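PDB 1ICM: intestinal fatty acid binding protein from Rattus norvegicus, which binds long-chain fatty acids such as myristate in an internal cavity, probably to carry them through the cytosol of intestinal cells. Local coordinates for residues A[66-71]-A[80-85]. Sequence-based numbering, arbitrary orientation.
Sequences VDFAYS and GTWTME. With MYR (myristic acid), chain B.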
loop_
_atom_site.group_PDB
_atom_site.type_symbol
_atom_site.label_atom_id
_atom_site.label_comp_id
_atom_site.label_asym_id
_atom_site.label_seq_id
_atom_site.Cartn_x
_atom_site.Cartn_y
_atom_site.Cartn_z
ATOM N N VAL A 66 15.914 -2.782 3.543
ATOM C CA VAL A 66 16.266 -1.963 4.683
ATOM C C VAL A 66 14.963 -1.542 5.357
ATOM O O VAL A 66 14.082 -1.010 4.685
ATOM C CB VAL A 66 17.074 -0.769 4.212
ATOM C CG1 VAL A 66 17.504 0.084 5.381
ATOM C CG2 VAL A 66 18.334 -1.252 3.500
ATOM N N ASP A 67 14.776 -1.757 6.669
ATOM C CA ASP A 67 13.495 -1.347 7.195
ATOM C C ASP A 67 13.321 0.126 7.334
ATOM O O ASP A 67 14.267 0.881 7.481
ATOM C CB ASP A 67 12.920 -2.050 8.410
ATOM C CG ASP A 67 14.094 -2.481 9.181
ATOM O OD1 ASP A 67 14.842 -1.444 9.480
ATOM O OD2 ASP A 67 14.294 -3.662 9.434
ATOM N N PHE A 68 12.049 0.481 7.290
ATOM C CA PHE A 68 11.707 1.892 7.364
ATOM C C PHE A 68 10.366 2.001 8.068
ATOM O O PHE A 68 9.708 0.970 8.272
ATOM C CB PHE A 68 11.687 2.478 5.920
ATOM C CG PHE A 68 10.577 1.956 5.066
ATOM C CD1 PHE A 68 10.620 0.701 4.463
ATOM C CD2 PHE A 68 9.457 2.738 4.784
ATOM C CE1 PHE A 68 9.557 0.242 3.689
ATOM C CE2 PHE A 68 8.380 2.302 4.010
ATOM C CZ PHE A 68 8.429 1.026 3.452
ATOM N N ALA A 69 9.958 3.224 8.433
ATOM C CA ALA A 69 8.668 3.405 9.110
ATOM C C ALA A 69 7.659 4.111 8.210
ATOM O O ALA A 69 8.010 5.053 7.494
ATOM C CB ALA A 69 8.913 4.293 10.318
ATOM N N TYR A 70 6.406 3.693 8.232
ATOM C CA TYR A 70 5.403 4.336 7.428
ATOM C C TYR A 70 4.114 4.472 8.239
ATOM O O TYR A 70 3.722 3.558 8.938
ATOM C CB TYR A 70 5.135 3.457 6.201
ATOM C CG TYR A 70 3.910 3.833 5.384
ATOM C CD1 TYR A 70 3.943 4.866 4.449
ATOM C CD2 TYR A 70 2.725 3.111 5.521
ATOM C CE1 TYR A 70 2.821 5.197 3.692
ATOM C CE2 TYR A 70 1.597 3.427 4.774
ATOM C CZ TYR A 70 1.634 4.477 3.857
ATOM O OH TYR A 70 0.501 4.755 3.115
ATOM N N SER A 71 3.423 5.600 8.175
ATOM C CA SER A 71 2.168 5.763 8.901
ATOM C C SER A 71 0.982 5.866 7.981
ATOM O O SER A 71 1.036 6.477 6.909
ATOM C CB SER A 71 2.088 7.090 9.646
ATOM O OG SER A 71 3.134 7.157 10.589
ATOM N N GLY A 80 8.737 -1.874 8.557
ATOM C CA GLY A 80 8.904 -3.114 7.800
ATOM C C GLY A 80 9.879 -2.892 6.651
ATOM O O GLY A 80 10.618 -1.913 6.618
ATOM N N THR A 81 9.855 -3.846 5.723
ATOM C CA THR A 81 10.736 -3.782 4.564
ATOM C C THR A 81 10.039 -4.347 3.342
ATOM O O THR A 81 9.164 -5.209 3.376
ATOM C CB THR A 81 12.016 -4.674 4.726
ATOM O OG1 THR A 81 11.543 -5.999 4.781
ATOM C CG2 THR A 81 12.739 -4.416 6.036
ATOM N N TRP A 82 10.495 -3.851 2.209
ATOM C CA TRP A 82 10.032 -4.348 0.948
ATOM C C TRP A 82 11.254 -5.081 0.348
ATOM O O TRP A 82 12.416 -4.622 0.449
ATOM C CB TRP A 82 9.747 -3.178 -0.046
ATOM C CG TRP A 82 8.437 -2.443 0.075
ATOM C CD1 TRP A 82 8.272 -1.183 0.554
ATOM C CD2 TRP A 82 7.133 -2.919 -0.315
ATOM N NE1 TRP A 82 6.925 -0.892 0.503
ATOM C CE2 TRP A 82 6.206 -1.908 -0.022
ATOM C CE3 TRP A 82 6.662 -4.102 -0.881
ATOM C CZ2 TRP A 82 4.852 -2.047 -0.318
ATOM C CZ3 TRP A 82 5.320 -4.275 -1.173
ATOM C CH2 TRP A 82 4.434 -3.236 -0.873
ATOM N N THR A 83 10.969 -6.174 -0.358
ATOM C CA THR A 83 12.078 -6.845 -1.038
ATOM C C THR A 83 11.592 -7.288 -2.397
ATOM O O THR A 83 10.396 -7.501 -2.568
ATOM C CB THR A 83 12.579 -8.098 -0.298
ATOM O OG1 THR A 83 11.474 -8.954 -0.039
ATOM C CG2 THR A 83 13.272 -7.683 0.987
ATOM N N MET A 84 12.501 -7.461 -3.372
ATOM C CA MET A 84 12.053 -7.922 -4.694
ATOM C C MET A 84 12.104 -9.440 -4.763
ATOM O O MET A 84 13.182 -10.011 -4.564
ATOM C CB MET A 84 12.936 -7.344 -5.803
ATOM C CG MET A 84 12.436 -7.783 -7.169
ATOM S SD MET A 84 11.239 -6.642 -7.912
ATOM C CE MET A 84 12.346 -5.244 -8.241
ATOM N N GLU A 85 10.958 -10.070 -5.016
ATOM C CA GLU A 85 10.877 -11.521 -5.116
ATOM C C GLU A 85 10.416 -11.864 -6.493
ATOM O O GLU A 85 9.230 -11.717 -6.767
ATOM C CB GLU A 85 9.761 -12.203 -4.332
ATOM C CG GLU A 85 10.292 -13.062 -3.192
ATOM C CD GLU A 85 10.649 -12.173 -2.041
ATOM O OE1 GLU A 85 11.609 -11.336 -2.361
ATOM O OE2 GLU A 85 10.103 -12.232 -0.949
HETATM C C1 MYR B . 4.729 2.141 0.063
HETATM O O1 MYR B . 4.029 2.869 -0.741
HETATM O O2 MYR B . 5.473 1.296 -0.365
HETATM C C2 MYR B . 4.551 2.444 1.547
HETATM C C3 MYR B . 3.996 1.299 2.371
HETATM C C4 MYR B . 2.591 0.857 1.978
HETATM C C5 MYR B . 1.999 -0.250 2.852
HETATM C C6 MYR B . 0.486 -0.347 2.647
HETATM C C7 MYR B . -0.322 -0.735 3.877
HETATM C C8 MYR B . -1.571 0.136 3.981
HETATM C C9 MYR B . -2.810 -0.673 4.288
HETATM C C10 MYR B . -4.103 0.016 3.883
HETATM C C11 MYR B . -4.720 0.754 5.054
HETATM C C12 MYR B . -5.815 1.750 4.717
HETATM C C13 MYR B . -6.245 2.479 5.979
HETATM C C14 MYR B . -7.489 3.340 5.836
HETATM O O HOH W 1 12.527 -1.657 2.469
#
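The carbonyl oxygen of G80 accepts a 2.9 Å hydrogen bond from F68 N and also meets the CA-H of D67, 3.0 Å from its CA. G80 N returns a bond to F68 O, closing an antiparallel hydrogen-bonded pair. Beyond it the strands splay, their axes at 106°, and one water bridges V66 O and W82 N. A side chain on residue 80 would point to the same side of the sheet as that of F68, and glycine has none; F68 CD1 comes within 3.4 Å of G80 O. Farther out, F68 CZ reaches W82 CD1 at 3.6 Å, the rings meeting rim to rim. Threonine suits position 81 because its CG2 methyl meets D67 CB, 3.4 Å away. Indole suits position 82 because its apolar rim meets F68 while NE1 gives myristate O2 a weak bond, the carboxylate also being held by R106. Myristate C3 lies over the centre of one face of the Y70 ring, and the Y70 hydroxyl bonds E51; an alanine here would probably open a gap beside the first carbons of the chain and leave E51 without that partner. Such a hairpin, lining the cavity around the buried carboxylate, is characteristic of the ten-stranded beta-clam of intracellular fatty-acid-binding proteins.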